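Local structure of cytosolic IMP-GMP specific 5'-nucleotidase (Legionella pneumophila subsp. pneumophila, 4OHF) at residues Y41-E46 against D165-D170; K183-E188 against K217-Y222; T268-P273 against A284-E289. The protein probably hydrolyses purine nucleoside 5'-monophosphates such as IMP and GMP to nucleoside and phosphate, as a magnesium-dependent nucleotidase of the HAD superfamily. All blocks are in the same frame, centred on the assembly; numbering follows the deposited sequence.

In the fold
Contact 2 is the one nearest the magnesium site: its Leu-219 side chain lies about 3 Å from that of Asp-25, a magnesium ligand, and about 9 Å from the bound magnesium ion. Contact 1 joins two helices from the chain between strands 30-31 and 185-186. Its centre is about 21 Å from that of contact 2, and helix 172-178 spans the interval, touching Leu-43 of one and Leu-219 of the other. Contact 3 sits on the surface beside strand 267-269, outermost within this chain in the large mixed sheet, its centre about 29 Å from that of contact 2 and about 33 Å from that of contact 1. The three follow one another along the chain.

Contact 1. Residues Y41-E46 against D165-D170; sequences YDLVKE and DKVHSD
Val-167 meets Leu-43 and Val-44 with one methyl for each, so that a single branched side chain serves two neighbours on the facing helix. The apolar packing is carried by these three residues. CG2 of Val-167 lies against Leu-43, 3.4 Å from its CB and 3.6 Å from its CD1, and thus covers both the root and one branch of the leucine. The other methyl, CG1, approaches CG2 of Val-44 at 4.1 Å. In each pair the side chains cross at about a right angle. Placing CG2 anti to the backbone N and CG1 between N and the carbonyl carbon (chi1 76°) spreads the two methyls toward consecutive residues. Compact beta-branched valines suit a place where the helices come close, the CA atoms of Val-44 and Val-167 being 6.7 Å apart.

A polar link lies at the margin: Asp-170 forms a salt bridge with Arg-47, one residue beyond 41-46, and so adds a charged tie between the two helices.

Around the pair, helix 172-178 covers Leu-43 with Leu-173 and Ile-176, and helix 129-143 sets Leu-135 against Val-44; these helices pack together between strands 30-31 and 185-186, consistent with the cap inserted in HAD enzymes.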
loop_
_atom_site.group_PDB
_atom_site.type_symbol
_atom_site.label_atom_id
_atom_site.label_comp_id
_atom_site.label_asym_id
_atom_site.label_seq_id
_atom_site.Cartn_x
_atom_site.Cartn_y
_atom_site.Cartn_z
ATOM N N TYR B 41 4.529 24.736 -23.951
ATOM C CA TYR B 41 4.532 23.732 -24.998
ATOM C C TYR B 41 5.872 23.795 -25.742
ATOM O O TYR B 41 6.598 22.794 -25.800
ATOM C CB TYR B 41 3.358 23.967 -25.948
ATOM C CG TYR B 41 3.309 23.039 -27.149
ATOM C CD1 TYR B 41 3.929 23.389 -28.346
ATOM C CD2 TYR B 41 2.606 21.836 -27.102
ATOM C CE1 TYR B 41 3.844 22.574 -29.464
ATOM C CE2 TYR B 41 2.517 21.012 -28.212
ATOM C CZ TYR B 41 3.138 21.386 -29.394
ATOM O OH TYR B 41 3.055 20.583 -30.510
ATOM N N ASP B 42 6.213 24.967 -26.285
ATOM C CA ASP B 42 7.476 25.121 -27.004
ATOM C C ASP B 42 8.680 24.687 -26.167
ATOM O O ASP B 42 9.398 23.769 -26.538
ATOM C CB ASP B 42 7.685 26.566 -27.454
ATOM C CG ASP B 42 6.647 27.027 -28.459
ATOM O OD1 ASP B 42 6.068 26.171 -29.159
ATOM O OD2 ASP B 42 6.417 28.253 -28.561
ATOM N N LEU B 43 8.906 25.342 -25.034
ATOM C CA LEU B 43 10.041 24.985 -24.193
ATOM C C LEU B 43 10.138 23.478 -23.943
ATOM O O LEU B 43 11.227 22.914 -24.015
ATOM C CB LEU B 43 9.966 25.722 -22.849
ATOM C CG LEU B 43 9.984 27.247 -22.895
ATOM C CD1 LEU B 43 9.806 27.808 -21.502
ATOM C CD2 LEU B 43 11.288 27.719 -23.507
ATOM N N VAL B 44 9.009 22.831 -23.650
ATOM C CA VAL B 44 8.979 21.390 -23.369
ATOM C C VAL B 44 9.247 20.549 -24.603
ATOM O O VAL B 44 9.943 19.539 -24.534
ATOM C CB VAL B 44 7.613 20.948 -22.779
ATOM C CG1 VAL B 44 7.543 19.431 -22.679
ATOM C CG2 VAL B 44 7.423 21.548 -21.407
ATOM N N LYS B 45 8.679 20.960 -25.730
ATOM C CA LYS B 45 8.874 20.237 -26.977
ATOM C C LYS B 45 10.337 20.349 -27.388
ATOM O O LYS B 45 10.927 19.406 -27.919
ATOM C CB LYS B 45 7.971 20.816 -28.067
ATOM C CG LYS B 45 7.942 20.001 -29.347
ATOM C CD LYS B 45 6.965 20.585 -30.341
ATOM C CE LYS B 45 7.301 22.036 -30.640
ATOM N NZ LYS B 45 6.399 22.617 -31.669
ATOM N N GLU B 46 10.919 21.509 -27.124
ATOM C CA GLU B 46 12.311 21.768 -27.446
ATOM C C GLU B 46 13.220 20.876 -26.615
ATOM O O GLU B 46 14.042 20.142 -27.154
ATOM C CB GLU B 46 12.624 23.232 -27.168
ATOM C CG GLU B 46 14.081 23.613 -27.280
ATOM C CD GLU B 46 14.364 24.927 -26.581
ATOM O OE1 GLU B 46 13.729 25.942 -26.948
ATOM O OE2 GLU B 46 15.209 24.939 -25.660
ATOM N N ASP B 165 9.095 19.446 -15.576
ATOM C CA ASP B 165 9.689 19.742 -14.273
ATOM C C ASP B 165 10.998 20.495 -14.469
ATOM O O ASP B 165 11.296 21.447 -13.740
ATOM C CB ASP B 165 9.967 18.458 -13.477
ATOM C CG ASP B 165 8.715 17.638 -13.221
ATOM O OD1 ASP B 165 7.649 18.239 -12.941
ATOM O OD2 ASP B 165 8.808 16.386 -13.289
ATOM N N LYS B 166 11.773 20.068 -15.460
ATOM C CA LYS B 166 13.052 20.697 -15.743
ATOM C C LYS B 166 12.860 22.146 -16.152
ATOM O O LYS B 166 13.439 23.054 -15.556
ATOM C CB LYS B 166 13.774 19.950 -16.860
ATOM C CG LYS B 166 15.284 19.914 -16.679
ATOM C CD LYS B 166 15.648 19.152 -15.401
ATOM C CE LYS B 166 17.149 19.081 -15.174
ATOM N NZ LYS B 166 17.469 18.268 -13.959
ATOM N N VAL B 167 12.037 22.354 -17.172
ATOM C CA VAL B 167 11.770 23.691 -17.680
ATOM C C VAL B 167 11.241 24.613 -16.577
ATOM O O VAL B 167 11.394 25.835 -16.652
ATOM C CB VAL B 167 10.764 23.635 -18.861
ATOM C CG1 VAL B 167 9.363 23.412 -18.351
ATOM C CG2 VAL B 167 10.846 24.901 -19.671
ATOM N N HIS B 168 10.629 24.025 -15.552
ATOM C CA HIS B 168 10.102 24.802 -14.433
ATOM C C HIS B 168 11.154 25.022 -13.353
ATOM O O HIS B 168 10.894 25.689 -12.353
ATOM C CB HIS B 168 8.870 24.123 -13.815
ATOM C CG HIS B 168 7.564 24.689 -14.295
ATOM N ND1 HIS B 168 6.986 24.330 -15.495
ATOM C CD2 HIS B 168 6.750 25.628 -13.753
ATOM C CE1 HIS B 168 5.873 25.021 -15.672
ATOM N NE2 HIS B 168 5.707 25.816 -14.630
ATOM N N SER B 169 12.343 24.466 -13.565
ATOM C CA SER B 169 13.440 24.594 -12.613
ATOM C C SER B 169 14.620 25.283 -13.274
ATOM O O SER B 169 15.398 25.973 -12.615
ATOM C CB SER B 169 13.870 23.215 -12.116
ATOM O OG SER B 169 12.793 22.545 -11.490
ATOM N N ASP B 170 14.751 25.079 -14.580
ATOM C CA ASP B 170 15.824 25.688 -15.357
ATOM C C ASP B 170 15.813 27.187 -15.179
ATOM O O ASP B 170 16.858 27.829 -15.092
ATOM C CB ASP B 170 15.640 25.411 -16.845
ATOM C CG ASP B 170 16.281 24.128 -17.280
ATOM O OD1 ASP B 170 17.485 23.947 -16.996
ATOM O OD2 ASP B 170 15.586 23.306 -17.913
#

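Contact 2. Residues K183-E188 against K217-Y222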
loop_
_atom_site.group_PDB
_atom_site.type_symbol
_atom_site.label_atom_id
_atom_site.label_comp_id
_atom_site.label_asym_id
_atom_site.label_seq_id
_atom_site.Cartn_x
_atom_site.Cartn_y
_atom_site.Cartn_z
ATOM N N LYS B 183 3.421 40.590 -22.495
ATOM C CA LYS B 183 2.822 39.602 -23.373
ATOM C C LYS B 183 2.297 38.427 -22.535
ATOM O O LYS B 183 1.433 37.679 -22.981
ATOM C CB LYS B 183 3.856 39.083 -24.372
ATOM C CG LYS B 183 3.362 37.918 -25.221
ATOM C CD LYS B 183 4.497 37.204 -25.926
ATOM C CE LYS B 183 3.956 36.039 -26.754
ATOM N NZ LYS B 183 5.064 35.302 -27.431
ATOM N N TYR B 184 2.817 38.276 -21.320
ATOM C CA TYR B 184 2.414 37.159 -20.473
ATOM C C TYR B 184 1.532 37.463 -19.275
ATOM O O TYR B 184 0.577 36.731 -19.028
ATOM C CB TYR B 184 3.651 36.379 -20.031
ATOM C CG TYR B 184 4.273 35.623 -21.177
ATOM C CD1 TYR B 184 3.629 34.510 -21.736
ATOM C CD2 TYR B 184 5.476 36.041 -21.737
ATOM C CE1 TYR B 184 4.168 33.833 -22.823
ATOM C CE2 TYR B 184 6.027 35.374 -22.828
ATOM C CZ TYR B 184 5.370 34.269 -23.366
ATOM O OH TYR B 184 5.913 33.597 -24.443
ATOM N N VAL B 185 1.814 38.534 -18.540
ATOM C CA VAL B 185 0.984 38.837 -17.377
ATOM C C VAL B 185 -0.052 39.941 -17.589
ATOM O O VAL B 185 0.234 40.999 -18.141
ATOM C CB VAL B 185 1.857 39.144 -16.111
ATOM C CG1 VAL B 185 3.306 39.215 -16.481
ATOM C CG2 VAL B 185 1.399 40.432 -15.427
ATOM N N ILE B 186 -1.272 39.660 -17.146
ATOM C CA ILE B 186 -2.383 40.585 -17.265
ATOM C C ILE B 186 -2.491 41.410 -15.992
ATOM O O ILE B 186 -2.453 40.875 -14.888
ATOM C CB ILE B 186 -3.717 39.822 -17.468
ATOM C CG1 ILE B 186 -3.687 39.030 -18.765
ATOM C CG2 ILE B 186 -4.873 40.787 -17.519
ATOM C CD1 ILE B 186 -4.892 38.145 -18.953
ATOM N N ARG B 187 -2.623 42.719 -16.152
ATOM C CA ARG B 187 -2.763 43.623 -15.017
ATOM C C ARG B 187 -4.240 43.914 -14.786
ATOM O O ARG B 187 -5.036 43.939 -15.722
ATOM C CB ARG B 187 -2.011 44.917 -15.293
ATOM C CG ARG B 187 -0.498 44.768 -15.226
ATOM C CD ARG B 187 0.195 45.855 -16.032
ATOM N NE ARG B 187 1.433 46.298 -15.398
ATOM C CZ ARG B 187 2.273 47.174 -15.938
ATOM N NH1 ARG B 187 2.007 47.698 -17.132
ATOM N NH2 ARG B 187 3.367 47.533 -15.277
ATOM N N GLU B 188 -4.616 44.127 -13.537
ATOM C CA GLU B 188 -6.013 44.379 -13.220
ATOM C C GLU B 188 -6.131 45.242 -11.978
ATOM O O GLU B 188 -5.820 44.794 -10.876
ATOM C CB GLU B 188 -6.751 43.044 -13.006
ATOM C CG GLU B 188 -8.182 43.171 -12.468
ATOM C CD GLU B 188 -8.847 41.821 -12.195
ATOM O OE1 GLU B 188 -9.993 41.813 -11.693
ATOM O OE2 GLU B 188 -8.234 40.770 -12.483
ATOM N N LYS B 217 9.496 39.429 -6.572
ATOM C CA LYS B 217 9.644 40.857 -6.318
ATOM C C LYS B 217 9.412 41.633 -7.602
ATOM O O LYS B 217 8.779 42.687 -7.588
ATOM C CB LYS B 217 11.043 41.156 -5.757
ATOM C CG LYS B 217 11.134 42.489 -5.030
ATOM C CD LYS B 217 12.430 42.650 -4.239
ATOM C CE LYS B 217 13.635 42.817 -5.154
ATOM N NZ LYS B 217 14.872 43.141 -4.386
ATOM N N LEU B 218 9.916 41.091 -8.709
ATOM C CA LEU B 218 9.771 41.707 -10.025
ATOM C C LEU B 218 8.305 41.704 -10.465
ATOM O O LEU B 218 7.712 42.754 -10.751
ATOM C CB LEU B 218 10.571 40.922 -11.044
ATOM C CG LEU B 218 11.176 41.667 -12.223
ATOM C CD1 LEU B 218 11.480 40.622 -13.285
ATOM C CD2 LEU B 218 10.259 42.743 -12.768
ATOM N N LEU B 219 7.727 40.508 -10.514
ATOM C CA LEU B 219 6.353 40.331 -10.946
ATOM C C LEU B 219 5.317 41.062 -10.085
ATOM O O LEU B 219 4.366 41.645 -10.607
ATOM C CB LEU B 219 6.025 38.843 -10.991
ATOM C CG LEU B 219 4.873 38.478 -11.926
ATOM C CD1 LEU B 219 5.361 38.513 -13.366
ATOM C CD2 LEU B 219 4.363 37.091 -11.584
ATOM N N LEU B 220 5.488 41.026 -8.768
ATOM C CA LEU B 220 4.542 41.695 -7.888
ATOM C C LEU B 220 4.571 43.186 -8.138
ATOM O O LEU B 220 3.528 43.839 -8.185
ATOM C CB LEU B 220 4.860 41.402 -6.422
ATOM C CG LEU B 220 4.466 40.004 -5.936
ATOM C CD1 LEU B 220 4.953 39.782 -4.515
ATOM C CD2 LEU B 220 2.966 39.854 -6.007
ATOM N N ASP B 221 5.773 43.719 -8.302
ATOM C CA ASP B 221 5.970 45.135 -8.581
ATOM C C ASP B 221 5.312 45.473 -9.917
ATOM O O ASP B 221 4.475 46.359 -9.984
ATOM C CB ASP B 221 7.467 45.426 -8.651
ATOM C CG ASP B 221 7.787 46.907 -8.601
ATOM O OD1 ASP B 221 8.985 47.242 -8.660
ATOM O OD2 ASP B 221 6.861 47.733 -8.496
ATOM N N TYR B 222 5.684 44.750 -10.972
ATOM C CA TYR B 222 5.130 44.982 -12.301
ATOM C C TYR B 222 3.598 44.969 -12.349
ATOM O O TYR B 222 2.984 45.819 -13.004
ATOM C CB TYR B 222 5.670 43.937 -13.296
ATOM C CG TYR B 222 5.061 44.030 -14.685
ATOM C CD1 TYR B 222 5.550 44.937 -15.631
ATOM C CD2 TYR B 222 3.969 43.245 -15.037
ATOM C CE1 TYR B 222 4.959 45.056 -16.896
ATOM C CE2 TYR B 222 3.374 43.354 -16.290
ATOM C CZ TYR B 222 3.870 44.264 -17.219
ATOM O OH TYR B 222 3.265 44.382 -18.459
#
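Val-185 packs its two methyls on Leu-219 and Tyr-222 just after helix 181-184. Here a short, weakly bonded strand pairs with 30-31 through Tyr-184 and Ile-186, consistent with the flap of HAD enzymes, where a cap is inserted between the two flap strands. CG1 of Val-185 lies 3.8 Å from CD1 of Leu-219; CG2 meets the edge of the Tyr-222 ring near its plane, 3.6 Å from CE2. A short branched residue can thus touch two successive turns of helix 213-224. Leu-219 in turn packs on Asp-25, a magnesium ligand, and Ile-29, bringing this layer up to the metal site.

Two residues on, Arg-187 also turns to the helix. The tyrosine, its CG anti to the backbone N (chi1 175°), extends its ring toward 183-188, and the guanidinium lies flat over one face, planes 8° apart, with CZ 3.7 Å from the ring centroid in a cation-pi stack. Arginine suits the place because its flat cation can stack and donate in its own plane at once. The acceptor is the carbonyl O of Tyr-222, near the helix end, where Pro-226, four residues on, has no N-H to offer it. NE and NH2 of Arg-187 both grip this one oxygen, each at 2.9 Å.

Contact 3. Residues T268-P273 against A284-E289; sequences TNVHGP and AKKFTE
Lys-286 reaches out from its helix to Gly-272, its NZ donating a hydrogen bond of 2.8 Å to the glycine O. The ammonium group stands above the carbonyl plane, 44° out of it, and so does not approach along a lone pair. A lysine fits this gap because its long arm can span backbones whose nearest CA atoms, those of Lys-286 and Pro-273, are 8.1 Å apart. CG leaves anti to the backbone N and the arm stays nearly extended until the last torsion, where a bend (chi4 63°) swings NZ to the carbonyl. On the way CE passes CG1 of Val-270 at 4.4 Å, a distant approach, while NZ comes to 3.9 Å from CA of Pro-273. Gly-272 adopts a positive phi of 96°, a backbone shape in which a CB would press on the carbonyl O of His-271. NZ also forms a salt bridge with Asp-290, its stronger polar partner, so the lysine links that carboxylate to the loop.

The helix bearing it, 284-290, lies in the crossover between the parallel strands 277-281 and 298-302 of the HAD core's large mixed sheet, whereas the loop continues from 267-269, the outermost strand at that side within this chain. Phe-257, on the intervening strand 257-260, touches both Val-270 and Phe-287.

Farther out, the start of the helix is secured by Asn-283, whose OD1 accepts from the backbone N of Lys-286. Thr-288 OG1 donates to O of Ala-284 at 3.0 Å and is also hydrogen-bonded to NE1 of Trp-318. Phe-287 buries its ring against Phe-206 and Phe-240, fixing the helix on the sheet. On the strand side, Asn-269 hydrogen-bonds through OD1 to Gln-280 of a second subunit, and His-271 packs on Glu-212 of that same neighbouring chain.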
loop_
_atom_site.group_PDB
_atom_site.type_symbol
_atom_site.label_atom_id
_atom_site.label_comp_id
_atom_site.label_asym_id
_atom_site.label_seq_id
_atom_site.Cartn_x
_atom_site.Cartn_y
_atom_site.Cartn_z
ATOM N N THR B 268 18.911 33.294 6.222
ATOM C CA THR B 268 19.417 32.789 7.486
ATOM C C THR B 268 18.409 31.775 8.018
ATOM O O THR B 268 17.214 31.898 7.762
ATOM C CB THR B 268 19.561 33.904 8.528
ATOM O OG1 THR B 268 18.286 34.168 9.115
ATOM C CG2 THR B 268 20.067 35.170 7.877
ATOM N N ASN B 269 18.889 30.768 8.740
ATOM C CA ASN B 269 17.991 29.766 9.300
ATOM C C ASN B 269 17.134 30.479 10.326
ATOM O O ASN B 269 17.574 31.453 10.935
ATOM C CB ASN B 269 18.764 28.634 9.983
ATOM C CG ASN B 269 19.490 27.750 9.001
ATOM O OD1 ASN B 269 18.926 27.336 7.996
ATOM N ND2 ASN B 269 20.742 27.445 9.290
ATOM N N VAL B 270 15.909 30.001 10.507
ATOM C CA VAL B 270 14.997 30.616 11.461
ATOM C C VAL B 270 15.085 29.923 12.807
ATOM O O VAL B 270 15.224 28.707 12.884
ATOM C CB VAL B 270 13.537 30.559 10.959
ATOM C CG1 VAL B 270 12.589 30.996 12.057
ATOM C CG2 VAL B 270 13.375 31.451 9.740
ATOM N N HIS B 271 15.029 30.718 13.866
ATOM C CA HIS B 271 15.083 30.222 15.238
ATOM C C HIS B 271 13.988 30.994 15.964
ATOM O O HIS B 271 14.040 32.223 16.072
ATOM C CB HIS B 271 16.455 30.514 15.870
ATOM C CG HIS B 271 17.611 29.917 15.120
ATOM N ND1 HIS B 271 17.753 28.557 14.928
ATOM C CD2 HIS B 271 18.658 30.499 14.485
ATOM C CE1 HIS B 271 18.836 28.327 14.205
ATOM N NE2 HIS B 271 19.403 29.488 13.922
ATOM N N GLY B 272 12.982 30.279 16.445
ATOM C CA GLY B 272 11.893 30.955 17.116
ATOM C C GLY B 272 10.761 31.178 16.131
ATOM O O GLY B 272 10.809 30.672 15.010
ATOM N N PRO B 273 9.724 31.937 16.515
ATOM C CA PRO B 273 8.582 32.208 15.637
ATOM C C PRO B 273 8.902 33.143 14.470
ATOM O O PRO B 273 9.735 34.044 14.589
ATOM C CB PRO B 273 7.562 32.811 16.593
ATOM C CG PRO B 273 8.439 33.588 17.527
ATOM C CD PRO B 273 9.551 32.604 17.815
ATOM N N ALA B 284 3.057 24.702 6.730
ATOM C CA ALA B 284 1.824 25.230 7.314
ATOM C C ALA B 284 1.731 25.087 8.819
ATOM O O ALA B 284 1.292 26.007 9.507
ATOM C CB ALA B 284 0.624 24.565 6.677
ATOM N N LYS B 285 2.124 23.924 9.321
ATOM C CA LYS B 285 2.080 23.652 10.748
ATOM C C LYS B 285 2.731 24.782 11.551
ATOM O O LYS B 285 2.082 25.419 12.387
ATOM C CB LYS B 285 2.789 22.325 11.030
ATOM C CG LYS B 285 2.938 21.967 12.503
ATOM C CD LYS B 285 1.633 21.523 13.131
ATOM C CE LYS B 285 1.824 20.246 13.965
ATOM N NZ LYS B 285 2.933 20.351 14.961
ATOM N N LYS B 286 4.008 25.040 11.284
ATOM C CA LYS B 286 4.718 26.089 12.005
ATOM C C LYS B 286 4.129 27.478 11.796
ATOM O O LYS B 286 4.064 28.269 12.732
ATOM C CB LYS B 286 6.200 26.095 11.620
ATOM C CG LYS B 286 6.991 27.213 12.274
ATOM C CD LYS B 286 8.467 26.868 12.325
ATOM C CE LYS B 286 9.320 28.105 12.556
ATOM N NZ LYS B 286 9.052 28.777 13.866
ATOM N N PHE B 287 3.698 27.762 10.570
ATOM C CA PHE B 287 3.127 29.062 10.228
ATOM C C PHE B 287 1.896 29.349 11.062
ATOM O O PHE B 287 1.744 30.431 11.631
ATOM C CB PHE B 287 2.767 29.095 8.733
ATOM C CG PHE B 287 2.154 30.391 8.277
ATOM C CD1 PHE B 287 0.784 30.616 8.399
ATOM C CD2 PHE B 287 2.950 31.394 7.716
ATOM C CE1 PHE B 287 0.209 31.818 7.967
ATOM C CE2 PHE B 287 2.391 32.603 7.281
ATOM C CZ PHE B 287 1.017 32.811 7.408
ATOM N N THR B 288 1.016 28.363 11.128
ATOM C CA THR B 288 -0.222 28.486 11.878
ATOM C C THR B 288 0.035 28.625 13.381
ATOM O O THR B 288 -0.648 29.391 14.078
ATOM C CB THR B 288 -1.124 27.267 11.604
ATOM O OG1 THR B 288 -1.368 27.172 10.193
ATOM C CG2 THR B 288 -2.457 27.399 12.346
ATOM N N GLU B 289 1.022 27.890 13.885
ATOM C CA GLU B 289 1.346 27.958 15.303
ATOM C C GLU B 289 1.914 29.326 15.655
ATOM O O GLU B 289 1.413 29.998 16.556
ATOM C CB GLU B 289 2.345 26.854 15.670
ATOM C CG GLU B 289 1.710 25.622 16.306
ATOM C CD GLU B 289 2.515 24.351 16.077
ATOM O OE1 GLU B 289 3.763 24.414 16.154
ATOM O OE2 GLU B 289 1.894 23.284 15.826
#